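Local coordinates for protein alginate lyase (Aplysia kurodai, PDB 5GMT) that probably cleaves alginate by beta-elimination, as a polysaccharide lyase of family 14 with specificity for polymannuronate, at residues Pro113-Gly118 with Ile194-His199. Residues are numbered along the deposited sequence; the frame is centred on the assembly and turned at random.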
loop_
_atom_site.group_PDB
_atom_site.type_symbol
_atom_site.label_atom_id
_atom_site.label_comp_id
_atom_site.label_asym_id
_atom_site.label_seq_id
_atom_site.Cartn_x
_atom_site.Cartn_y
_atom_site.Cartn_z
ATOM N N PRO A 113 -1.085 -1.753 2.375
ATOM C CA PRO A 113 0.024 -2.021 1.445
ATOM C C PRO A 113 -0.209 -1.523 0.021
ATOM O O PRO A 113 -1.331 -1.601 -0.480
ATOM C CB PRO A 113 0.115 -3.557 1.449
ATOM C CG PRO A 113 -0.389 -3.948 2.790
ATOM C CD PRO A 113 -1.520 -2.979 3.069
ATOM N N GLY A 114 0.863 -1.049 -0.618
ATOM C CA GLY A 114 0.838 -0.633 -2.008
ATOM C C GLY A 114 2.216 -0.835 -2.615
ATOM O O GLY A 114 3.100 -1.371 -1.961
ATOM N N LEU A 115 2.403 -0.421 -3.866
ATOM C CA LEU A 115 3.711 -0.560 -4.512
ATOM C C LEU A 115 4.616 0.643 -4.198
ATOM O O LEU A 115 4.140 1.682 -3.739
ATOM C CB LEU A 115 3.540 -0.714 -6.027
ATOM C CG LEU A 115 2.839 -2.011 -6.459
ATOM C CD1 LEU A 115 2.504 -1.998 -7.952
ATOM C CD2 LEU A 115 3.718 -3.211 -6.110
ATOM N N PHE A 116 5.913 0.491 -4.471
ATOM C CA PHE A 116 6.890 1.575 -4.334
ATOM C C PHE A 116 8.015 1.379 -5.348
ATOM O O PHE A 116 8.140 0.310 -5.943
ATOM C CB PHE A 116 7.469 1.616 -2.909
ATOM C CG PHE A 116 8.556 0.612 -2.675
ATOM C CD1 PHE A 116 8.250 -0.729 -2.530
ATOM C CD2 PHE A 116 9.893 1.009 -2.598
ATOM C CE1 PHE A 116 9.258 -1.676 -2.330
ATOM C CE2 PHE A 116 10.898 0.076 -2.390
ATOM C CZ PHE A 116 10.582 -1.268 -2.248
ATOM N N GLY A 117 8.821 2.414 -5.556
ATOM C CA GLY A 117 9.977 2.294 -6.420
ATOM C C GLY A 117 10.909 3.483 -6.276
ATOM O O GLY A 117 10.782 4.287 -5.349
ATOM N N GLY A 118 11.854 3.588 -7.198
ATOM C CA GLY A 118 12.828 4.660 -7.163
ATOM C C GLY A 118 14.200 4.095 -7.448
ATOM O O GLY A 118 14.356 3.240 -8.320
ATOM N N ILE A 194 -8.032 -6.757 -3.560
ATOM C CA ILE A 194 -7.478 -5.459 -3.923
ATOM C C ILE A 194 -6.500 -5.641 -5.074
ATOM O O ILE A 194 -5.663 -6.544 -5.035
ATOM C CB ILE A 194 -6.769 -4.804 -2.721
ATOM C CG1 ILE A 194 -7.798 -4.484 -1.626
ATOM C CG2 ILE A 194 -6.017 -3.552 -3.157
ATOM C CD1 ILE A 194 -7.240 -3.620 -0.500
ATOM N N SER A 195 -6.628 -4.824 -6.113
ATOM C CA SER A 195 -5.581 -4.794 -7.127
ATOM C C SER A 195 -5.098 -3.373 -7.326
ATOM O O SER A 195 -5.891 -2.435 -7.314
ATOM C CB SER A 195 -6.066 -5.399 -8.460
ATOM O OG SER A 195 -7.093 -4.630 -9.047
ATOM N N GLU A 196 -3.783 -3.219 -7.478
ATOM C CA GLU A 196 -3.203 -1.918 -7.760
ATOM C C GLU A 196 -2.261 -2.093 -8.927
ATOM O O GLU A 196 -1.240 -2.763 -8.798
ATOM C CB GLU A 196 -2.456 -1.345 -6.552
ATOM C CG GLU A 196 -1.916 0.078 -6.813
ATOM C CD GLU A 196 -0.967 0.581 -5.734
ATOM O OE1 GLU A 196 -0.141 -0.219 -5.242
ATOM O OE2 GLU A 196 -1.041 1.784 -5.380
ATOM N N GLU A 197 -2.622 -1.508 -10.064
ATOM C CA GLU A 197 -1.820 -1.585 -11.268
ATOM C C GLU A 197 -1.137 -0.246 -11.500
ATOM O O GLU A 197 -1.785 0.796 -11.536
ATOM C CB GLU A 197 -2.668 -1.967 -12.488
ATOM C CG GLU A 197 -1.845 -1.981 -13.776
ATOM C CD GLU A 197 -2.519 -2.718 -14.928
ATOM O OE1 GLU A 197 -3.694 -3.106 -14.793
ATOM O OE2 GLU A 197 -1.863 -2.903 -15.978
ATOM N N VAL A 198 0.182 -0.287 -11.626
ATOM C CA VAL A 198 0.970 0.928 -11.700
ATOM C C VAL A 198 1.835 0.926 -12.947
ATOM O O VAL A 198 2.595 -0.011 -13.169
ATOM C CB VAL A 198 1.892 1.089 -10.469
ATOM C CG1 VAL A 198 2.763 2.348 -10.620
ATOM C CG2 VAL A 198 1.079 1.148 -9.185
ATOM N N HIS A 199 1.705 1.968 -13.762
ATOM C CA HIS A 199 2.603 2.165 -14.897
ATOM C C HIS A 199 3.301 3.496 -14.684
ATOM O O HIS A 199 2.652 4.544 -14.668
ATOM C CB HIS A 199 1.838 2.144 -16.231
ATOM C CG HIS A 199 1.256 0.806 -16.565
ATOM N ND1 HIS A 199 1.547 0.142 -17.736
ATOM C CD2 HIS A 199 0.429 -0.006 -15.865
ATOM C CE1 HIS A 199 0.918 -1.020 -17.747
ATOM N NE2 HIS A 199 0.225 -1.131 -16.627
#
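Glu196 reaches across from one beta-sheet to the backbone of the other, where its carboxylate takes a hydrogen bond from the amide of Leu115. Its CB points toward strand 113-118; CG stands anti to the backbone N (chi1 -176°) and the chain stays extended beyond it, which carries the carboxylate across the interface to the facing strand. Glu196 OE1 accepts the Leu115 N-H on its syn lone pair, the side of the other oxygen, 2.9 Å from Leu115 N, with an N-H...O angle of 149°. Glu196 OE1 also lies 3.4 Å from Gly114 CA, close against a glycine where a beta carbon would crowd it, and 3.7 Å from Leu115 CG. Leu115 runs the opposite way past Glu196, bringing Leu115 CD1 to 3.7 Å from Val198 CG2, the apolar part of the contact. With the side chain of Glu196 cut back to that of an alanine, the buried Leu115 amide would probably lose this acceptor and a gap would be likely to open beside Leu115. The two segments run nearly parallel, at 16° and 7.9 Å between axes, an arrangement consistent with face-to-face packing in a concanavalin-like beta-sandwich. Strand 110-118 lies between strands 238-247 and 136-143 in its sheet, while strand 191-199 is flanked by 92-102 and 208-216; Leu139 and Leu141 of strand 136-143 also pack on Glu196, and Leu95 of strand 92-102 meets Leu115.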